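PDB 3HBZ: putative glycoside hydrolase from Bacteroides thetaiotaomicron VPI-5482, which is of unproven function but binds calcium and may act in carbohydrate metabolism, possibly as a glycoside hydrolase. Local coordinates for residues Val189-Ala192 with Met193-Pro196; Ala131-Met135 with Thr136-Lys140; Phe288-Ser292 with Gly293-Asp297; Ile35-Gly38 with Pro39-Ile43. All coordinates share one frame; numbering follows the deposited sequence.

Contact 1. Residues Val189-Ala192 with Met193-Pro196; sequences VGNA and MSNP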
loop_
_atom_site.group_PDB
_atom_site.type_symbol
_atom_site.label_atom_id
_atom_site.label_comp_id
_atom_site.label_asym_id
_atom_site.label_seq_id
_atom_site.Cartn_x
_atom_site.Cartn_y
_atom_site.Cartn_z
ATOM N N VAL A 189 -6.075 5.431 -6.455
ATOM C CA VAL A 189 -6.807 6.609 -6.022
ATOM C C VAL A 189 -8.026 6.847 -6.916
ATOM O O VAL A 189 -8.926 7.518 -6.500
ATOM C CB VAL A 189 -5.924 7.894 -5.963
ATOM C CG1 VAL A 189 -5.582 8.399 -7.384
ATOM C CG2 VAL A 189 -6.639 9.005 -5.134
ATOM N N GLY A 190 -8.088 6.219 -8.095
ATOM C CA GLY A 190 -9.247 6.347 -8.984
ATOM C C GLY A 190 -10.489 5.656 -8.420
ATOM O O GLY A 190 -11.584 5.997 -8.792
ATOM N N ASN A 191 -10.315 4.706 -7.506
ATOM C CA ASN A 191 -11.436 4.090 -6.806
ATOM C C ASN A 191 -11.726 4.621 -5.384
ATOM O O ASN A 191 -12.596 4.113 -4.673
ATOM C CB ASN A 191 -11.198 2.584 -6.745
ATOM C CG ASN A 191 -11.759 1.855 -7.973
ATOM O OD1 ASN A 191 -12.853 2.153 -8.444
ATOM N ND2 ASN A 191 -11.037 0.873 -8.441
ATOM N N ALA A 192 -10.952 5.610 -4.942
ATOM C CA ALA A 192 -10.913 5.961 -3.536
ATOM C C ALA A 192 -12.291 6.309 -2.965
ATOM O O ALA A 192 -12.596 6.006 -1.825
ATOM C CB ALA A 192 -9.963 7.150 -3.306
HETATM N N MSE A 193 -13.116 6.957 -3.769
HETATM C CA MSE A 193 -14.400 7.401 -3.311
HETATM C C MSE A 193 -15.529 6.919 -4.211
HETATM O O MSE A 193 -16.560 7.550 -4.275
HETATM C CB MSE A 193 -14.365 8.929 -3.238
HETATM C CG MSE A 193 -13.618 9.398 -2.069
HETATM SE SE MSE A 193 -13.928 11.275 -1.710
HETATM C CE MSE A 193 -13.901 11.234 0.115
ATOM N N SER A 194 -15.312 5.847 -4.954
ATOM C CA SER A 194 -16.357 5.281 -5.833
ATOM C C SER A 194 -16.476 3.820 -5.493
ATOM O O SER A 194 -17.548 3.357 -5.314
ATOM C CB SER A 194 -15.998 5.483 -7.309
ATOM O OG SER A 194 -14.682 5.051 -7.525
ATOM N N ASN A 195 -15.343 3.115 -5.319
ATOM C CA ASN A 195 -15.323 1.709 -4.861
ATOM C C ASN A 195 -14.139 1.508 -3.876
ATOM O O ASN A 195 -13.132 0.919 -4.245
ATOM C CB ASN A 195 -15.117 0.760 -6.058
ATOM C CG ASN A 195 -16.350 0.627 -6.946
ATOM O OD1 ASN A 195 -17.268 -0.098 -6.611
ATOM N ND2 ASN A 195 -16.338 1.280 -8.102
ATOM N N PRO A 196 -14.228 2.047 -2.646
ATOM C CA PRO A 196 -13.032 2.145 -1.803
ATOM C C PRO A 196 -12.390 0.798 -1.466
ATOM O O PRO A 196 -11.167 0.700 -1.270
ATOM C CB PRO A 196 -13.533 2.863 -0.544
ATOM C CG PRO A 196 -15.007 2.734 -0.575
ATOM C CD PRO A 196 -15.366 2.753 -2.050
HETATM O O HOH W 1 -12.908 7.597 -6.475
#
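Asn191 and Asn195 meet four residues apart in a tight loop, and the backbone oxygen of Asn191 holds the turn together. Asn191 O accepts from Ser194 N at 3.2 Å, with an almost straight N-H...O angle of 170°. It accepts again from Asn195 N, with the atoms Asn195 N and Asn191 O 3.0 Å apart. Both donors come from the same face of the carbonyl plane. Ser194 N stands well above that plane, while Asn195 N is only tilted from it. The CA of Pro196 adds a C-H...O contact to the same oxygen.

The two asparagine side chains cross obliquely, with their amide planes almost perpendicular, 88° apart. Asn191 OD1 rests beside Asn195 CB at 3.6 Å. The side chain of Asn191 also touches Lys198 and Ala199 of the helix 196-199. The segment thus links the 3-10 turn 189-191, which follows strand 185-187, to that short helix. Within the turn, Ala192 N bonds back to Val189 O.

Ala192 is buried, and Ala192 O lies 3.5 Å from Pro196 CB. The bond to its CB points away from the following residues overall, though CB still touches Met193 N. Met193, a selenomethionine, has CG anti to its carbonyl carbon (chi1 -76°), which brings Met193 CG within 3.5 Å of Ala192 C. On the exposed side one water bridges the loop. It donates to Gly190 O and accepts from Met193 N, the latter with the water oxygen 2.8 Å from Met193 N. The same water also bonds to Ser194 OG.

Contact 2. Residues Ala131-Met135 with Thr136-Lys140; sequences AGYAM and TGVPK
Tyr133 and Thr136 are joined by two hydrogen bonds to one carbonyl oxygen. Thr136 OG1 donates to Tyr133 O at 2.6 Å and lies in the carbonyl plane. Thr136 N donates to the same oxygen, with Thr136 N and Tyr133 O 3.0 Å apart, but from well above the plane. The threonine hydroxyl sits between its own backbone N and carbonyl carbon (chi1 66°), which turns it back to the helix end. There it also lies over the centre of one face of the Tyr133 ring, 4.0 Å above the plane.

Tyr133 holds CG anti to its backbone N (chi1 -165°), which carries the ring over the residues that follow. Pro139 lies along the ring, running the other way, with Pro139 CD 3.7 Å from Tyr133 CE2. Val138 meets the far end of the ring, where Val138 CG1 comes within 3.2 Å of Tyr133 OH. That hydroxyl is hydrogen-bonded to Ser165 O, which anchors the end of the ring outside the loop.

Thr136 OG1 also accepts from Val138 N, with an angle of 165° at the hydrogen. The hydroxyl therefore bonds on to the chain beyond the turn as well as back to the helix. Gly137 N bonds to Ala134 O and closes a type I turn. With its positive phi, Gly137 breaks the helical course of the chain. Further out, Pro139 and Ala134 both touch Tyr145, and Tyr133 packs on Pro146. The arrangement is a helix C-terminus that runs through a type I beta turn into an ST turn that Thr136 opens and Val138 N closes.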
loop_
_atom_site.group_PDB
_atom_site.type_symbol
_atom_site.label_atom_id
_atom_site.label_comp_id
_atom_site.label_asym_id
_atom_site.label_seq_id
_atom_site.Cartn_x
_atom_site.Cartn_y
_atom_site.Cartn_z
ATOM N N ALA A 131 -3.829 9.035 0.133
ATOM C CA ALA A 131 -4.258 9.714 -1.093
ATOM C C ALA A 131 -5.800 9.903 -1.128
ATOM O O ALA A 131 -6.326 10.917 -1.626
ATOM C CB ALA A 131 -3.787 8.957 -2.318
ATOM N N GLY A 132 -6.500 8.928 -0.590
ATOM C CA GLY A 132 -7.950 8.973 -0.520
ATOM C C GLY A 132 -8.392 10.005 0.500
ATOM O O GLY A 132 -9.307 10.782 0.225
ATOM N N TYR A 133 -7.798 9.971 1.691
ATOM C CA TYR A 133 -8.149 10.945 2.729
ATOM C C TYR A 133 -7.959 12.416 2.316
ATOM O O TYR A 133 -8.717 13.309 2.738
ATOM C CB TYR A 133 -7.401 10.649 4.036
ATOM C CG TYR A 133 -7.980 11.382 5.262
ATOM C CD1 TYR A 133 -9.181 11.004 5.799
ATOM C CD2 TYR A 133 -7.288 12.404 5.884
ATOM C CE1 TYR A 133 -9.756 11.681 6.924
ATOM C CE2 TYR A 133 -7.800 13.055 7.030
ATOM C CZ TYR A 133 -9.042 12.705 7.532
ATOM O OH TYR A 133 -9.569 13.368 8.625
ATOM N N ALA A 134 -6.931 12.669 1.530
ATOM C CA ALA A 134 -6.668 14.007 1.008
ATOM C C ALA A 134 -7.875 14.563 0.263
ATOM O O ALA A 134 -8.141 15.778 0.296
ATOM C CB ALA A 134 -5.418 13.985 0.067
HETATM N N MSE A 135 -8.637 13.661 -0.356
HETATM C CA MSE A 135 -9.803 14.033 -1.144
HETATM C C MSE A 135 -10.981 14.489 -0.293
HETATM O O MSE A 135 -11.885 15.095 -0.835
HETATM C CB MSE A 135 -10.244 12.885 -2.080
HETATM C CG MSE A 135 -9.225 12.567 -3.144
HETATM SE SE MSE A 135 -9.777 10.968 -4.142
HETATM C CE MSE A 135 -11.372 11.593 -4.945
ATOM N N THR A 136 -10.941 14.265 1.027
ATOM C CA THR A 136 -12.031 14.721 1.933
ATOM C C THR A 136 -11.914 16.197 2.246
ATOM O O THR A 136 -12.828 16.790 2.826
ATOM C CB THR A 136 -11.975 14.002 3.287
ATOM O OG1 THR A 136 -10.777 14.389 3.973
ATOM C CG2 THR A 136 -12.016 12.441 3.103
ATOM N N GLY A 137 -10.740 16.768 1.959
ATOM C CA GLY A 137 -10.460 18.167 2.298
ATOM C C GLY A 137 -10.118 18.428 3.763
ATOM O O GLY A 137 -9.912 19.585 4.140
ATOM N N VAL A 138 -10.093 17.386 4.603
ATOM C CA VAL A 138 -9.883 17.594 6.052
ATOM C C VAL A 138 -8.417 17.872 6.490
ATOM O O VAL A 138 -8.204 18.765 7.253
ATOM C CB VAL A 138 -10.417 16.405 6.867
ATOM C CG1 VAL A 138 -10.054 16.561 8.404
ATOM C CG2 VAL A 138 -11.969 16.204 6.592
ATOM N N PRO A 139 -7.423 17.082 6.035
ATOM C CA PRO A 139 -6.082 17.202 6.628
ATOM C C PRO A 139 -5.388 18.519 6.262
ATOM O O PRO A 139 -5.558 19.005 5.162
ATOM C CB PRO A 139 -5.327 16.039 6.014
ATOM C CG PRO A 139 -5.999 15.832 4.653
ATOM C CD PRO A 139 -7.456 16.091 4.941
ATOM N N LYS A 140 -4.650 19.093 7.207
ATOM C CA LYS A 140 -3.821 20.264 6.923
ATOM C C LYS A 140 -2.351 19.939 6.765
ATOM O O LYS A 140 -1.699 20.579 5.961
ATOM C CB LYS A 140 -4.052 21.307 7.997
ATOM C CG LYS A 140 -5.544 21.839 7.937
ATOM C CD LYS A 140 -5.835 22.821 9.042
ATOM C CE LYS A 140 -7.083 23.669 8.781
ATOM N NZ LYS A 140 -6.986 24.945 9.571
#

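Contact 3. Residues Phe288-Ser292 with Gly293-Asp297; sequences FHMLS and GKYID
Leu291 and Lys294 close a type II beta turn at the end of strand 281-290. Lys294 N donates to Leu291 O at 3.0 Å. Gly293 takes the third position of the turn with positive phi, as is usual in type II turns.

The more sheltered part lies against strand 266-271. There the side chains of the partly exposed Leu291 and Lys294 lie alongside each other, with Leu291 CB 3.8 Å from Lys294 CG. Leu291 packs on Leu266, and backbone bonding between Leu291 and Val267 ties the turn to that strand. In the modelled conformer the lysine chain bends at chi2 (-79°) and again near its end, which brings the amine beside Leu291 CD1. In that conformer Lys294 NZ is hydrogen-bonded to Leu266 O.

The solvent side holds the exposed Met290 and Tyr295 and the Ser292-Gly293 corner. Met290, a selenomethionine, reaches along the chain that leaves the turn. Its methyl end approaches the tyrosine, with Met290 CE 3.7 Å from Tyr295 CD1. Its selenium is 5.1 Å from the centroid of the Tyr295 ring and 52° off the ring normal, an oblique Met-aromatic contact. Met290 SE also touches Ile296 CD1 at 4.2 Å, and Ile296 in turn packs on Met245 of strand 240-247. Beyond these residues, Asp297 is the N-cap of helix 298-303, and its OD2 accepts from Lys300 N. At the exposed corner, one water accepts a weak bond from Lys294 NZ of the modelled conformer and donates to Ser292 O, its oxygen 2.6 Å from Ser292 O.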
loop_
_atom_site.group_PDB
_atom_site.type_symbol
_atom_site.label_atom_id
_atom_site.label_comp_id
_atom_site.label_asym_id
_atom_site.label_seq_id
_atom_site.Cartn_x
_atom_site.Cartn_y
_atom_site.Cartn_z
ATOM N N PHE A 288 1.088 -18.416 10.017
ATOM C CA PHE A 288 0.370 -18.570 8.759
ATOM C C PHE A 288 -0.325 -19.939 8.766
ATOM O O PHE A 288 0.278 -20.946 9.104
ATOM C CB PHE A 288 1.324 -18.436 7.565
ATOM C CG PHE A 288 1.598 -16.991 7.169
ATOM C CD1 PHE A 288 2.511 -16.229 7.878
ATOM C CD2 PHE A 288 0.974 -16.428 6.079
ATOM C CE1 PHE A 288 2.787 -14.948 7.525
ATOM C CE2 PHE A 288 1.254 -15.123 5.715
ATOM C CZ PHE A 288 2.161 -14.393 6.457
ATOM N N HIS A 289 -1.617 -19.935 8.495
ATOM C CA HIS A 289 -2.373 -21.163 8.360
ATOM C C HIS A 289 -2.441 -21.525 6.860
ATOM O O HIS A 289 -2.973 -20.742 6.119
ATOM C CB HIS A 289 -3.812 -20.938 8.798
ATOM C CG HIS A 289 -4.007 -20.768 10.268
ATOM N ND1 HIS A 289 -4.858 -21.573 10.995
ATOM C CD2 HIS A 289 -3.535 -19.837 11.133
ATOM C CE1 HIS A 289 -4.865 -21.174 12.258
ATOM N NE2 HIS A 289 -4.060 -20.128 12.372
HETATM N N MSE A 290 -1.995 -22.710 6.422
HETATM C CA MSE A 290 -2.270 -23.086 5.048
HETATM C C MSE A 290 -3.692 -23.628 4.953
HETATM O O MSE A 290 -4.057 -24.553 5.668
HETATM C CB MSE A 290 -1.280 -24.087 4.514
HETATM C CG MSE A 290 -1.358 -24.216 2.977
HETATM SE SE MSE A 290 0.076 -25.235 2.296
HETATM C CE MSE A 290 -0.211 -26.975 3.056
ATOM N N LEU A 291 -4.478 -23.045 4.056
ATOM C CA LEU A 291 -5.911 -23.338 3.964
ATOM C C LEU A 291 -6.224 -24.705 3.426
ATOM O O LEU A 291 -5.423 -25.314 2.676
ATOM C CB LEU A 291 -6.609 -22.291 3.090
ATOM C CG LEU A 291 -6.406 -20.841 3.555
ATOM C CD1 LEU A 291 -7.166 -19.896 2.625
ATOM C CD2 LEU A 291 -6.838 -20.640 5.017
ATOM N N SER A 292 -7.395 -25.204 3.818
ATOM C CA SER A 292 -7.833 -26.539 3.431
ATOM C C SER A 292 -7.877 -26.705 1.894
ATOM O O SER A 292 -8.316 -25.828 1.202
ATOM C CB SER A 292 -9.221 -26.782 3.999
ATOM O OG SER A 292 -9.529 -28.131 3.824
ATOM N N GLY A 293 -7.372 -27.814 1.394
ATOM C CA GLY A 293 -7.351 -28.084 -0.041
ATOM C C GLY A 293 -6.459 -27.134 -0.838
ATOM O O GLY A 293 -6.567 -27.078 -2.053
ATOM N N LYS A 294 -5.603 -26.353 -0.180
ATOM C CA LYS A 294 -4.659 -25.513 -0.905
ATOM C C LYS A 294 -3.235 -26.037 -0.669
ATOM O O LYS A 294 -2.988 -26.812 0.274
ATOM C CB LYS A 294 -4.800 -24.049 -0.486
ATOM C CG LYS A 294 -6.246 -23.504 -0.475
ATOM C CD LYS A 294 -6.822 -23.125 -1.849
ATOM C CE LYS A 294 -8.259 -22.535 -1.743
ATOM N NZ LYS A 294 -8.395 -21.236 -0.950
ATOM N N TYR A 295 -2.317 -25.658 -1.560
ATOM C CA TYR A 295 -0.897 -26.042 -1.438
ATOM C C TYR A 295 0.010 -25.025 -2.127
ATOM O O TYR A 295 -0.383 -24.396 -3.104
ATOM C CB TYR A 295 -0.643 -27.417 -2.026
ATOM C CG TYR A 295 0.635 -28.054 -1.512
ATOM C CD1 TYR A 295 0.762 -28.420 -0.167
ATOM C CD2 TYR A 295 1.708 -28.322 -2.368
ATOM C CE1 TYR A 295 1.911 -29.011 0.310
ATOM C CE2 TYR A 295 2.866 -28.920 -1.899
ATOM C CZ TYR A 295 2.962 -29.267 -0.551
ATOM O OH TYR A 295 4.105 -29.864 -0.059
ATOM N N ILE A 296 1.196 -24.822 -1.570
ATOM C CA ILE A 296 2.203 -23.950 -2.160
ATOM C C ILE A 296 3.088 -24.777 -3.072
ATOM O O ILE A 296 3.848 -25.628 -2.634
ATOM C CB ILE A 296 3.038 -23.204 -1.077
ATOM C CG1 ILE A 296 2.107 -22.336 -0.225
ATOM C CG2 ILE A 296 4.086 -22.302 -1.745
ATOM C CD1 ILE A 296 2.584 -22.032 1.271
ATOM N N ASP A 297 2.959 -24.560 -4.370
ATOM C CA ASP A 297 3.746 -25.317 -5.327
ATOM C C ASP A 297 5.139 -24.696 -5.457
ATOM O O ASP A 297 5.250 -23.495 -5.704
ATOM C CB ASP A 297 3.036 -25.292 -6.680
ATOM C CG ASP A 297 3.796 -26.041 -7.760
ATOM O OD1 ASP A 297 3.873 -27.278 -7.675
ATOM O OD2 ASP A 297 4.293 -25.414 -8.713
HETATM O O HOH W 2 -9.504 -23.504 1.285
#

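Contact 4. Residues Ile35-Gly38 with Pro39-Ile43; sequences IFVG and PGTDI
The hydroxyl of Thr41 reaches back across the turn to the backbone oxygen of Gly38. Thr41 OG1 donates to Gly38 O at 2.6 Å, in the plane of the carbonyl and on a lone pair. Thr41 N donates to Gly38 O at 2.9 Å with an angle of 161° at the hydrogen, and is tilted somewhat from the plane. The main-chain bond closes a type II beta turn, with Pro39 and Gly40 at its corners. Gly40 has positive phi.

Thr41 places OG1 anti to its carbonyl carbon (chi1 -50°), which aims the hydroxyl back at Gly38. Its methyl is then anti to the backbone N and lies near Val37. The side chains of Thr41 and Val37 cross at about a right angle, and Val37 CG2 is 3.6 Å from Thr41 CB. Ile43 adds to this apolar patch, with Ile43 CG2 4.1 Å from Val37 CG2. The patch is buried at Val37 and Ile43, while Pro39 and Gly40 are exposed.

Val37 and Ile43 both pack on Val91 of strand 84-92 and on Asp93 just after it. Val37 also shares backbone bonding with Ile92, and Ile43 with Phe68. The turn thus sits at the end of strand 32-36, beside its parallel neighbour 84-92, and begins the loop that leads to strand 49-52.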
loop_
_atom_site.group_PDB
_atom_site.type_symbol
_atom_site.label_atom_id
_atom_site.label_comp_id
_atom_site.label_asym_id
_atom_site.label_seq_id
_atom_site.Cartn_x
_atom_site.Cartn_y
_atom_site.Cartn_z
ATOM N N ILE A 35 8.504 0.046 -10.909
ATOM C CA ILE A 35 8.511 -1.061 -11.855
ATOM C C ILE A 35 9.199 -2.236 -11.141
ATOM O O ILE A 35 10.233 -2.056 -10.531
ATOM C CB ILE A 35 9.358 -0.684 -13.087
ATOM C CG1 ILE A 35 8.718 0.530 -13.803
ATOM C CG2 ILE A 35 9.496 -1.882 -14.054
ATOM C CD1 ILE A 35 9.555 1.177 -14.919
ATOM N N PHE A 36 8.614 -3.424 -11.195
ATOM C CA PHE A 36 9.169 -4.592 -10.501
ATOM C C PHE A 36 9.670 -5.668 -11.479
ATOM O O PHE A 36 8.914 -6.151 -12.337
ATOM C CB PHE A 36 8.116 -5.225 -9.562
ATOM C CG PHE A 36 7.630 -4.296 -8.464
ATOM C CD1 PHE A 36 6.672 -3.332 -8.738
ATOM C CD2 PHE A 36 8.127 -4.391 -7.183
ATOM C CE1 PHE A 36 6.208 -2.511 -7.755
ATOM C CE2 PHE A 36 7.652 -3.547 -6.171
ATOM C CZ PHE A 36 6.727 -2.593 -6.475
ATOM N N VAL A 37 10.935 -6.068 -11.316
ATOM C CA VAL A 37 11.526 -7.113 -12.143
ATOM C C VAL A 37 12.133 -8.204 -11.253
ATOM O O VAL A 37 12.356 -7.997 -10.062
ATOM C CB VAL A 37 12.586 -6.512 -13.098
ATOM C CG1 VAL A 37 11.957 -5.421 -13.910
ATOM C CG2 VAL A 37 13.802 -5.976 -12.322
ATOM N N GLY A 38 12.382 -9.372 -11.824
ATOM C CA GLY A 38 12.949 -10.477 -11.060
ATOM C C GLY A 38 14.372 -10.196 -10.598
ATOM O O GLY A 38 15.169 -9.600 -11.332
ATOM N N PRO A 39 14.705 -10.614 -9.369
ATOM C CA PRO A 39 16.093 -10.557 -8.897
ATOM C C PRO A 39 17.020 -11.192 -9.907
ATOM O O PRO A 39 16.717 -12.275 -10.409
ATOM C CB PRO A 39 16.046 -11.386 -7.614
ATOM C CG PRO A 39 14.633 -11.153 -7.120
ATOM C CD PRO A 39 13.796 -11.157 -8.341
ATOM N N GLY A 40 18.108 -10.504 -10.229
ATOM C CA GLY A 40 19.010 -10.934 -11.298
ATOM C C GLY A 40 18.803 -10.249 -12.651
ATOM O O GLY A 40 19.643 -10.394 -13.534
ATOM N N THR A 41 17.679 -9.554 -12.859
ATOM C CA THR A 41 17.485 -8.786 -14.109
ATOM C C THR A 41 18.540 -7.700 -14.170
ATOM O O THR A 41 18.857 -7.107 -13.152
ATOM C CB THR A 41 16.097 -8.119 -14.147
ATOM O OG1 THR A 41 15.121 -9.109 -13.845
ATOM C CG2 THR A 41 15.772 -7.474 -15.512
ATOM N N ASP A 42 19.096 -7.467 -15.356
ATOM C CA ASP A 42 20.021 -6.364 -15.583
ATOM C C ASP A 42 19.231 -5.061 -15.655
ATOM O O ASP A 42 18.360 -4.888 -16.532
ATOM C CB ASP A 42 20.805 -6.589 -16.885
ATOM C CG ASP A 42 22.052 -5.705 -16.994
ATOM O OD1 ASP A 42 21.961 -4.486 -16.716
ATOM O OD2 ASP A 42 23.123 -6.234 -17.376
ATOM N N ILE A 43 19.512 -4.144 -14.734
ATOM C CA ILE A 43 18.784 -2.875 -14.730
ATOM C C ILE A 43 19.605 -1.652 -15.213
ATOM O O ILE A 43 19.117 -0.513 -15.110
ATOM C CB ILE A 43 18.148 -2.609 -13.361
ATOM C CG1 ILE A 43 19.208 -2.379 -12.287
ATOM C CG2 ILE A 43 17.217 -3.783 -12.997
ATOM C CD1 ILE A 43 18.660 -2.022 -10.930
#

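Overall arrangement
From the N terminus, contact 4 comes first. It turns the chain after strand 32-36 in the five-stranded mixed sheet. Contact 2 follows at the end of helix 130-134 and leads toward strand 147-150. Contact 1 links strand 185-187 to helix 196-199. Contact 3 lies last, between strand 281-290 and helix 298-303. All four are in series, so none nests or crosses. Contacts 1 and 2 alone touch: Met193 CE meets Thr136 CG2 at 3.7 Å, and Met135 SE packs on Val189 and Ala192. Contacts 2 and 3 lie on opposite sides of the chain's centre, with their own centres about 39 Å apart.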